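Local coordinates for N-acyl-D-glutamate deacylase (Bordetella bronchiseptica, PDB 3GIP), which catalyses the zinc-dependent hydrolysis of N-acyl-D-glutamate, releasing D-glutamate and a carboxylate, as a member of the amidohydrolase superfamily, at residues 7-12 / 49-54; 425-430 / 456-461; 290-295 / 341-346. All blocks are in the same frame, centred on the assembly; numbering follows the deposited sequence.

Contact 1 of 3, residues 7-12 / 49-54; sequences LDFKIT and HAWDAS
Phe9 reaches across to His49 and Trp51 on one face of a parallel strand pair, with Ile11 on the same face. Followed outward, its CB lies 4.2 Å from the carbonyl O of His49. CG, swung off the staggered positions (chi1 -134°), lies with CD1 and CE1 under the CB of His49, which sits over the centre of the phenyl ring, 3.5 Å from CE1, in a CH-pi contact. CD2 turns to His49 O at 3.7 Å. At the far rim CE2 and CZ meet the indole face of Trp51, CZ stopping 3.5 Å from CE2 of Trp51; the planes stand at 72°, an edge-to-face pair. The imidazole of His49 is nearly parallel to the phenyl but hardly overlaps it. Its ND1 gives a nearly straight bond in the ring plane to the carbonyl O of Asp8 (3.0 Å), which fixes the ring's rotation. Further along the same face, CD1 of Ile11 packs alongside CE3 of Trp51, and Ile11 CG2 meets CB of Ala53 at 3.6 Å. Backbone bonds from Trp51 N to Lys10 O and from Thr12 N to Trp51 O hold the register. This aromatic cluster lies on the face of the small mixed sheet that packs against Leu456 and Val430 of strands 452-457 and 428-431, consistent with the small beta domain that amidohydrolases carry beside the barrel.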
loop_
_atom_site.group_PDB
_atom_site.type_symbol
_atom_site.label_atom_id
_atom_site.label_comp_id
_atom_site.label_asym_id
_atom_site.label_seq_id
_atom_site.Cartn_x
_atom_site.Cartn_y
_atom_site.Cartn_z
ATOM N N LEU A 7 -6.869 -4.427 33.255
ATOM C CA LEU A 7 -6.457 -4.258 31.867
ATOM C C LEU A 7 -7.484 -4.928 30.966
ATOM O O LEU A 7 -8.103 -5.920 31.352
ATOM C CB LEU A 7 -5.092 -4.910 31.632
ATOM C CG LEU A 7 -3.854 -4.272 32.260
ATOM C CD1 LEU A 7 -2.662 -5.203 32.095
ATOM C CD2 LEU A 7 -3.581 -2.928 31.605
ATOM N N ASP A 8 -7.666 -4.387 29.767
ATOM C CA ASP A 8 -8.614 -4.969 28.828
ATOM C C ASP A 8 -7.968 -6.148 28.115
ATOM O O ASP A 8 -8.647 -7.099 27.722
ATOM C CB ASP A 8 -9.068 -3.928 27.804
ATOM C CG ASP A 8 -9.936 -2.852 28.419
ATOM O OD1 ASP A 8 -10.865 -3.207 29.174
ATOM O OD2 ASP A 8 -9.701 -1.657 28.147
ATOM N N PHE A 9 -6.649 -6.083 27.966
ATOM C CA PHE A 9 -5.901 -7.133 27.292
ATOM C C PHE A 9 -4.456 -7.135 27.781
ATOM O O PHE A 9 -3.922 -6.102 28.183
ATOM C CB PHE A 9 -5.910 -6.879 25.780
ATOM C CG PHE A 9 -6.221 -8.094 24.946
ATOM C CD1 PHE A 9 -7.379 -8.137 24.176
ATOM C CD2 PHE A 9 -5.351 -9.182 24.907
ATOM C CE1 PHE A 9 -7.670 -9.242 23.377
ATOM C CE2 PHE A 9 -5.632 -10.296 24.108
ATOM C CZ PHE A 9 -6.795 -10.323 23.343
ATOM N N LYS A 10 -3.834 -8.304 27.772
ATOM C CA LYS A 10 -2.435 -8.405 28.149
ATOM C C LYS A 10 -1.830 -9.540 27.338
ATOM O O LYS A 10 -2.462 -10.575 27.132
ATOM C CB LYS A 10 -2.261 -8.647 29.657
ATOM C CG LYS A 10 -2.597 -10.036 30.171
ATOM C CD LYS A 10 -2.207 -10.134 31.642
ATOM C CE LYS A 10 -2.458 -11.517 32.222
ATOM N NZ LYS A 10 -2.018 -11.597 33.647
ATOM N N ILE A 11 -0.621 -9.311 26.842
ATOM C CA ILE A 11 0.097 -10.295 26.042
ATOM C C ILE A 11 1.382 -10.572 26.803
ATOM O O ILE A 11 2.262 -9.714 26.895
ATOM C CB ILE A 11 0.412 -9.732 24.648
ATOM C CG1 ILE A 11 -0.889 -9.294 23.972
ATOM C CG2 ILE A 11 1.132 -10.784 23.815
ATOM C CD1 ILE A 11 -0.688 -8.568 22.659
ATOM N N THR A 12 1.491 -11.780 27.344
ATOM C CA THR A 12 2.640 -12.134 28.162
ATOM C C THR A 12 3.592 -13.214 27.657
ATOM O O THR A 12 3.268 -13.985 26.752
ATOM C CB THR A 12 2.162 -12.561 29.559
ATOM O OG1 THR A 12 3.288 -12.941 30.357
ATOM C CG2 THR A 12 1.202 -13.738 29.444
ATOM N N HIS A 49 -8.832 -10.036 28.882
ATOM C CA HIS A 49 -8.379 -10.991 27.876
ATOM C C HIS A 49 -6.868 -11.119 27.994
ATOM O O HIS A 49 -6.188 -10.162 28.360
ATOM C CB HIS A 49 -8.728 -10.512 26.467
ATOM C CG HIS A 49 -10.180 -10.211 26.269
ATOM N ND1 HIS A 49 -10.744 -9.003 26.618
ATOM C CD2 HIS A 49 -11.186 -10.966 25.770
ATOM C CE1 HIS A 49 -12.035 -9.027 26.339
ATOM N NE2 HIS A 49 -12.328 -10.206 25.823
ATOM N N ALA A 50 -6.341 -12.297 27.681
ATOM C CA ALA A 50 -4.905 -12.504 27.767
ATOM C C ALA A 50 -4.394 -13.510 26.749
ATOM O O ALA A 50 -5.036 -14.528 26.485
ATOM C CB ALA A 50 -4.530 -12.955 29.172
ATOM N N TRP A 51 -3.231 -13.209 26.181
ATOM C CA TRP A 51 -2.592 -14.083 25.203
ATOM C C TRP A 51 -1.218 -14.503 25.707
ATOM O O TRP A 51 -0.493 -13.703 26.304
ATOM C CB TRP A 51 -2.412 -13.374 23.856
ATOM C CG TRP A 51 -3.646 -13.253 23.020
ATOM C CD1 TRP A 51 -4.812 -13.949 23.159
ATOM C CD2 TRP A 51 -3.810 -12.422 21.864
ATOM N NE1 TRP A 51 -5.693 -13.603 22.158
ATOM C CE2 TRP A 51 -5.102 -12.668 21.352
ATOM C CE3 TRP A 51 -2.987 -11.492 21.212
ATOM C CZ2 TRP A 51 -5.592 -12.018 20.213
ATOM C CZ3 TRP A 51 -3.475 -10.846 20.081
ATOM C CH2 TRP A 51 -4.767 -11.115 19.594
ATOM N N ASP A 52 -0.866 -15.759 25.464
ATOM C CA ASP A 52 0.433 -16.286 25.860
ATOM C C ASP A 52 1.340 -16.193 24.640
ATOM O O ASP A 52 1.207 -16.976 23.699
ATOM C CB ASP A 52 0.304 -17.742 26.317
ATOM C CG ASP A 52 1.646 -18.376 26.640
ATOM O OD1 ASP A 52 2.658 -17.646 26.699
ATOM O OD2 ASP A 52 1.687 -19.609 26.843
ATOM N N ALA A 53 2.250 -15.224 24.655
ATOM C CA ALA A 53 3.166 -15.015 23.541
ATOM C C ALA A 53 4.510 -15.705 23.731
ATOM O O ALA A 53 5.497 -15.320 23.104
ATOM C CB ALA A 53 3.377 -13.520 23.318
ATOM N N SER A 54 4.557 -16.712 24.598
ATOM C CA SER A 54 5.800 -17.438 24.824
ATOM C C SER A 54 6.340 -17.921 23.481
ATOM O O SER A 54 5.594 -18.479 22.674
ATOM C CB SER A 54 5.563 -18.641 25.744
ATOM O OG SER A 54 5.215 -18.224 27.055
#

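Contact 2 of 3, residues 425-430 / 456-461; sequences WADVVV and LVNGAE
Val428 and Leu456 face each other as an antiparallel hydrogen-bonded pair, and here the backbones are close: Leu456 N reaches Val428 O at 2.7 Å, in the carbonyl plane, and Val428 N returns a bond to Leu456 O. Their side chains share one side of the sheet but meet only lightly, CB to CB at 4.2 Å. Next comes the type I' turn Val457 to Ala460 of the hairpin of strands 452-457 and 460-463, closed by backbone bonds in both directions between Val457 and Ala460. The other segment grips it twice. CG of Asp427 lies anti to the carbonyl carbon (chi1 -70°), and OD1 accepts from Asn458 N at 2.9 Å, nearly along the C-O axis; OD2 is taken by a salt bridge to Arg417. Gly459 N bonds to Ala426 O from 43° above the carbonyl plane, while CB of Ala426 sits 3.4 Å from that same nitrogen. Ala426, Asp427, Val428, Leu456 and Asn458 form the buried centre; the partly exposed side is at Gly459 and at Trp425, which also makes cation-pi contacts with Arg35 and Arg417. Ile11 of strand 7-12 covers Val428 and Leu456, Thr88 of strand 87-92 meets Asp427 and Val457, and strand 57-64 pairs antiparallel with strand 428-431.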
loop_
_atom_site.group_PDB
_atom_site.type_symbol
_atom_site.label_atom_id
_atom_site.label_comp_id
_atom_site.label_asym_id
_atom_site.label_seq_id
_atom_site.Cartn_x
_atom_site.Cartn_y
_atom_site.Cartn_z
ATOM N N TRP A 425 -1.647 3.834 20.410
ATOM C CA TRP A 425 -2.775 2.962 20.115
ATOM C C TRP A 425 -2.313 1.510 20.111
ATOM O O TRP A 425 -1.214 1.195 19.645
ATOM C CB TRP A 425 -3.388 3.321 18.764
ATOM C CG TRP A 425 -4.156 4.598 18.792
ATOM C CD1 TRP A 425 -3.771 5.802 18.280
ATOM C CD2 TRP A 425 -5.446 4.801 19.378
ATOM N NE1 TRP A 425 -4.746 6.748 18.510
ATOM C CE2 TRP A 425 -5.784 6.159 19.183
ATOM C CE3 TRP A 425 -6.351 3.967 20.051
ATOM C CZ2 TRP A 425 -6.990 6.704 19.635
ATOM C CZ3 TRP A 425 -7.553 4.510 20.502
ATOM C CH2 TRP A 425 -7.859 5.868 20.290
ATOM N N ALA A 426 -3.162 0.626 20.621
ATOM C CA ALA A 426 -2.818 -0.784 20.707
ATOM C C ALA A 426 -2.996 -1.603 19.431
ATOM O O ALA A 426 -3.780 -2.559 19.402
ATOM C CB ALA A 426 -3.586 -1.436 21.856
ATOM N N ASP A 427 -2.283 -1.215 18.373
ATOM C CA ASP A 427 -2.298 -1.966 17.116
ATOM C C ASP A 427 -1.127 -2.915 17.360
ATOM O O ASP A 427 0.023 -2.477 17.445
ATOM C CB ASP A 427 -1.990 -1.069 15.909
ATOM C CG ASP A 427 -3.107 -0.086 15.597
ATOM O OD1 ASP A 427 -4.272 -0.361 15.954
ATOM O OD2 ASP A 427 -2.819 0.955 14.972
ATOM N N VAL A 428 -1.415 -4.206 17.481
ATOM C CA VAL A 428 -0.373 -5.175 17.799
ATOM C C VAL A 428 -0.461 -6.468 17.006
ATOM O O VAL A 428 -1.548 -6.944 16.693
ATOM C CB VAL A 428 -0.444 -5.562 19.302
ATOM C CG1 VAL A 428 0.738 -6.435 19.685
ATOM C CG2 VAL A 428 -0.499 -4.314 20.165
ATOM N N VAL A 429 0.695 -7.037 16.686
ATOM C CA VAL A 429 0.731 -8.315 15.991
ATOM C C VAL A 429 1.686 -9.217 16.755
ATOM O O VAL A 429 2.769 -8.793 17.161
ATOM C CB VAL A 429 1.204 -8.195 14.518
ATOM C CG1 VAL A 429 2.606 -7.615 14.446
ATOM C CG2 VAL A 429 1.163 -9.571 13.858
ATOM N N VAL A 430 1.259 -10.455 16.977
ATOM C CA VAL A 430 2.069 -11.442 17.676
ATOM C C VAL A 430 2.385 -12.520 16.650
ATOM O O VAL A 430 1.476 -13.071 16.028
ATOM C CB VAL A 430 1.291 -12.075 18.850
ATOM C CG1 VAL A 430 2.154 -13.119 19.548
ATOM C CG2 VAL A 430 0.865 -10.992 19.829
ATOM N N LEU A 456 -4.240 -7.266 17.088
ATOM C CA LEU A 456 -5.127 -6.341 17.776
ATOM C C LEU A 456 -5.129 -5.035 17.000
ATOM O O LEU A 456 -4.087 -4.580 16.523
ATOM C CB LEU A 456 -4.639 -6.051 19.199
ATOM C CG LEU A 456 -4.522 -7.182 20.220
ATOM C CD1 LEU A 456 -4.006 -6.605 21.538
ATOM C CD2 LEU A 456 -5.875 -7.847 20.422
ATOM N N VAL A 457 -6.310 -4.449 16.854
ATOM C CA VAL A 457 -6.462 -3.165 16.191
ATOM C C VAL A 457 -7.102 -2.305 17.270
ATOM O O VAL A 457 -8.208 -2.594 17.724
ATOM C CB VAL A 457 -7.396 -3.253 14.965
ATOM C CG1 VAL A 457 -7.740 -1.856 14.469
ATOM C CG2 VAL A 457 -6.713 -4.042 13.853
ATOM N N ASN A 458 -6.387 -1.273 17.703
ATOM C CA ASN A 458 -6.886 -0.392 18.752
ATOM C C ASN A 458 -7.330 -1.198 19.972
ATOM O O ASN A 458 -8.370 -0.924 20.582
ATOM C CB ASN A 458 -8.032 0.462 18.208
ATOM C CG ASN A 458 -7.582 1.373 17.081
ATOM O OD1 ASN A 458 -8.224 1.455 16.036
ATOM N ND2 ASN A 458 -6.470 2.067 17.294
ATOM N N GLY A 459 -6.529 -2.203 20.312
ATOM C CA GLY A 459 -6.804 -3.037 21.468
ATOM C C GLY A 459 -7.814 -4.158 21.305
ATOM O O GLY A 459 -7.987 -4.970 22.218
ATOM N N ALA A 460 -8.485 -4.216 20.160
ATOM C CA ALA A 460 -9.482 -5.258 19.927
ATOM C C ALA A 460 -8.968 -6.334 18.978
ATOM O O ALA A 460 -8.344 -6.034 17.962
ATOM C CB ALA A 460 -10.755 -4.638 19.370
ATOM N N GLU A 461 -9.240 -7.592 19.307
ATOM C CA GLU A 461 -8.802 -8.695 18.461
ATOM C C GLU A 461 -9.526 -8.726 17.120
ATOM O O GLU A 461 -10.753 -8.620 17.065
ATOM C CB GLU A 461 -9.030 -10.038 19.161
ATOM C CG GLU A 461 -8.665 -11.240 18.285
ATOM C CD GLU A 461 -9.027 -12.578 18.907
ATOM O OE1 GLU A 461 -9.428 -12.606 20.091
ATOM O OE2 GLU A 461 -8.902 -13.607 18.208
#

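Contact 3 of 3, residues 290-295 / 341-346; sequences ILIPER and AIYFAM. With FMT (formic acid), chain E.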
loop_
_atom_site.group_PDB
_atom_site.type_symbol
_atom_site.label_atom_id
_atom_site.label_comp_id
_atom_site.label_asym_id
_atom_site.label_seq_id
_atom_site.Cartn_x
_atom_site.Cartn_y
_atom_site.Cartn_z
ATOM N N ILE A 290 -3.515 -3.313 -14.879
ATOM C CA ILE A 290 -4.365 -3.518 -16.040
ATOM C C ILE A 290 -3.577 -4.126 -17.196
ATOM O O ILE A 290 -2.357 -3.960 -17.288
ATOM C CB ILE A 290 -4.988 -2.187 -16.498
ATOM C CG1 ILE A 290 -3.886 -1.174 -16.819
ATOM C CG2 ILE A 290 -5.888 -1.650 -15.399
ATOM C CD1 ILE A 290 -4.400 0.151 -17.371
ATOM N N LEU A 291 -4.274 -4.850 -18.063
ATOM C CA LEU A 291 -3.633 -5.458 -19.218
ATOM C C LEU A 291 -3.328 -4.351 -20.216
ATOM O O LEU A 291 -4.211 -3.571 -20.589
ATOM C CB LEU A 291 -4.543 -6.508 -19.861
ATOM C CG LEU A 291 -3.983 -7.184 -21.117
ATOM C CD1 LEU A 291 -2.683 -7.902 -20.788
ATOM C CD2 LEU A 291 -5.004 -8.172 -21.656
ATOM N N ILE A 292 -2.072 -4.284 -20.642
ATOM C CA ILE A 292 -1.618 -3.266 -21.584
ATOM C C ILE A 292 -1.163 -3.943 -22.874
ATOM O O ILE A 292 -0.106 -4.566 -22.922
ATOM C CB ILE A 292 -0.461 -2.462 -20.958
ATOM C CG1 ILE A 292 -0.950 -1.802 -19.664
ATOM C CG2 ILE A 292 0.048 -1.419 -21.939
ATOM C CD1 ILE A 292 0.156 -1.268 -18.779
ATOM N N PRO A 293 -1.969 -3.835 -23.942
ATOM C CA PRO A 293 -1.636 -4.451 -25.228
ATOM C C PRO A 293 -0.257 -4.098 -25.778
ATOM O O PRO A 293 0.366 -4.907 -26.465
ATOM C CB PRO A 293 -2.764 -3.973 -26.139
ATOM C CG PRO A 293 -3.922 -3.875 -25.199
ATOM C CD PRO A 293 -3.295 -3.195 -23.998
ATOM N N GLU A 294 0.219 -2.896 -25.469
ATOM C CA GLU A 294 1.521 -2.456 -25.954
ATOM C C GLU A 294 2.676 -3.279 -25.389
ATOM O O GLU A 294 3.809 -3.169 -25.860
ATOM C CB GLU A 294 1.737 -0.975 -25.630
ATOM C CG GLU A 294 0.717 -0.039 -26.274
ATOM C CD GLU A 294 -0.468 0.257 -25.369
ATOM O OE1 GLU A 294 -1.154 -0.691 -24.939
ATOM O OE2 GLU A 294 -0.714 1.450 -25.088
ATOM N N ARG A 295 2.390 -4.102 -24.383
ATOM C CA ARG A 295 3.413 -4.946 -23.762
ATOM C C ARG A 295 3.362 -6.374 -24.297
ATOM O O ARG A 295 4.215 -7.200 -23.966
ATOM C CB ARG A 295 3.223 -4.983 -22.241
ATOM C CG ARG A 295 3.434 -3.653 -21.538
ATOM C CD ARG A 295 3.228 -3.810 -20.043
ATOM N NE ARG A 295 3.431 -2.563 -19.311
ATOM C CZ ARG A 295 3.371 -2.463 -17.987
ATOM N NH1 ARG A 295 3.116 -3.537 -17.252
ATOM N NH2 ARG A 295 3.567 -1.291 -17.394
ATOM N N ALA A 341 -3.378 -8.196 -15.570
ATOM C CA ALA A 341 -2.350 -9.211 -15.762
ATOM C C ALA A 341 -1.183 -9.058 -14.806
ATOM O O ALA A 341 -1.037 -8.036 -14.132
ATOM C CB ALA A 341 -1.831 -9.154 -17.195
ATOM N N ILE A 342 -0.361 -10.102 -14.753
ATOM C CA ILE A 342 0.845 -10.109 -13.946
ATOM C C ILE A 342 1.977 -10.066 -14.962
ATOM O O ILE A 342 1.940 -10.762 -15.983
ATOM C CB ILE A 342 0.967 -11.392 -13.090
ATOM C CG1 ILE A 342 -0.090 -11.374 -11.984
ATOM C CG2 ILE A 342 2.375 -11.493 -12.491
ATOM C CD1 ILE A 342 -0.196 -12.662 -11.204
ATOM N N TYR A 343 2.966 -9.227 -14.682
ATOM C CA TYR A 343 4.115 -9.044 -15.553
ATOM C C TYR A 343 5.372 -9.485 -14.813
ATOM O O TYR A 343 5.828 -8.809 -13.896
ATOM C CB TYR A 343 4.234 -7.566 -15.938
ATOM C CG TYR A 343 2.997 -7.023 -16.615
ATOM C CD1 TYR A 343 2.801 -7.184 -17.986
ATOM C CD2 TYR A 343 2.013 -6.362 -15.879
ATOM C CE1 TYR A 343 1.655 -6.696 -18.610
ATOM C CE2 TYR A 343 0.860 -5.872 -16.495
ATOM C CZ TYR A 343 0.691 -6.040 -17.856
ATOM O OH TYR A 343 -0.437 -5.538 -18.470
ATOM N N PHE A 344 5.915 -10.630 -15.211
ATOM C CA PHE A 344 7.120 -11.175 -14.589
ATOM C C PHE A 344 8.303 -10.504 -15.269
ATOM O O PHE A 344 8.879 -11.046 -16.210
ATOM C CB PHE A 344 7.133 -12.691 -14.797
ATOM C CG PHE A 344 5.975 -13.387 -14.143
ATOM C CD1 PHE A 344 5.958 -13.579 -12.761
ATOM C CD2 PHE A 344 4.878 -13.807 -14.892
ATOM C CE1 PHE A 344 4.870 -14.176 -12.136
ATOM C CE2 PHE A 344 3.781 -14.406 -14.274
ATOM C CZ PHE A 344 3.777 -14.592 -12.893
ATOM N N ALA A 345 8.674 -9.325 -14.775
ATOM C CA ALA A 345 9.736 -8.560 -15.417
ATOM C C ALA A 345 10.839 -7.964 -14.559
ATOM O O ALA A 345 11.628 -7.164 -15.059
ATOM C CB ALA A 345 9.099 -7.448 -16.254
ATOM N N MET A 346 10.913 -8.334 -13.285
ATOM C CA MET A 346 11.952 -7.778 -12.428
ATOM C C MET A 346 12.962 -8.817 -11.954
ATOM O O MET A 346 12.743 -10.020 -12.083
ATOM C CB MET A 346 11.327 -7.086 -11.210
ATOM C CG MET A 346 10.460 -5.868 -11.541
ATOM S SD MET A 346 8.692 -6.232 -11.680
ATOM C CE MET A 346 8.218 -6.231 -9.950
HETATM C C FMT E . 3.408 -2.329 -13.910
HETATM O O1 FMT E . 3.360 -3.363 -14.529
HETATM O O2 FMT E . 3.216 -1.167 -14.545
#
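The phenol of Tyr343 carries the Arg295 guanidinium over one face: NH1 hangs above the ring centre, 3.3 Å from CD2 of Tyr343, and CZ of Arg295 lies 4.4 Å from the ring centroid, almost on its normal. The two planes are 74° apart, so this cation-pi contact is made by the edge of the guanidinium, not its flat side. One face of that guanidinium is covered instead by CD1 of Ile292, from its own loop, and the formate lies at its edge, in plane. There NH1 bonds to O1 of the formate at 2.7 Å and NH2 to O2 at 2.9 Å, both nearly straight, a two-pronged grip on a carboxylate. The extended arginine chain crosses the tyrosine at about a right angle; its CD, anti to CB (chi2 -180°), lies 3.6 Å from CE1 of Tyr343. At the phenol's edge, the OH donates to the carbonyl O of Ile290 (2.8 Å) and accepts from Ile292 N (3.0 Å). The ring, fixed by these two bonds on both sides of Leu291, gives Arg295 a surface to rest on, while CD2 also touches formate O1. Beside the hydroxyl, CD1 of Leu291 packs on CB of Ala341. Ser287 OG also bonds the formate, and the zinc lies about 9 Å from the Arg295 side chain. Formate probably came from the crystallisation liquor, yet its pairing with Arg295 near the metal is consistent with a carboxylate-binding pocket for the acyl-D-glutamate substrate beside an amidohydrolase active site.

From the N terminus, contact 1 closes first, bringing 49-54 back beside 7-12 over an intervening run of strand and loop without helix. The chain then runs through most of the TIM-barrel domain before contact 3 joins the loop after strand 287-290 to strand 339-343. Contact 2 comes last and joins 425-430 to 456-461. The three loops follow in series, with none nested or crossed. In space, the small N-terminal sheet (7-12, 50-52) packs on the C-terminal strands 428-431 and 452-457, with CD2 of Leu456 3.5 Å from CH2 of Trp51. Contact 3, near the zinc, is on the opposite side of the chain's centre, about 37 Å from contact 2, centre to centre.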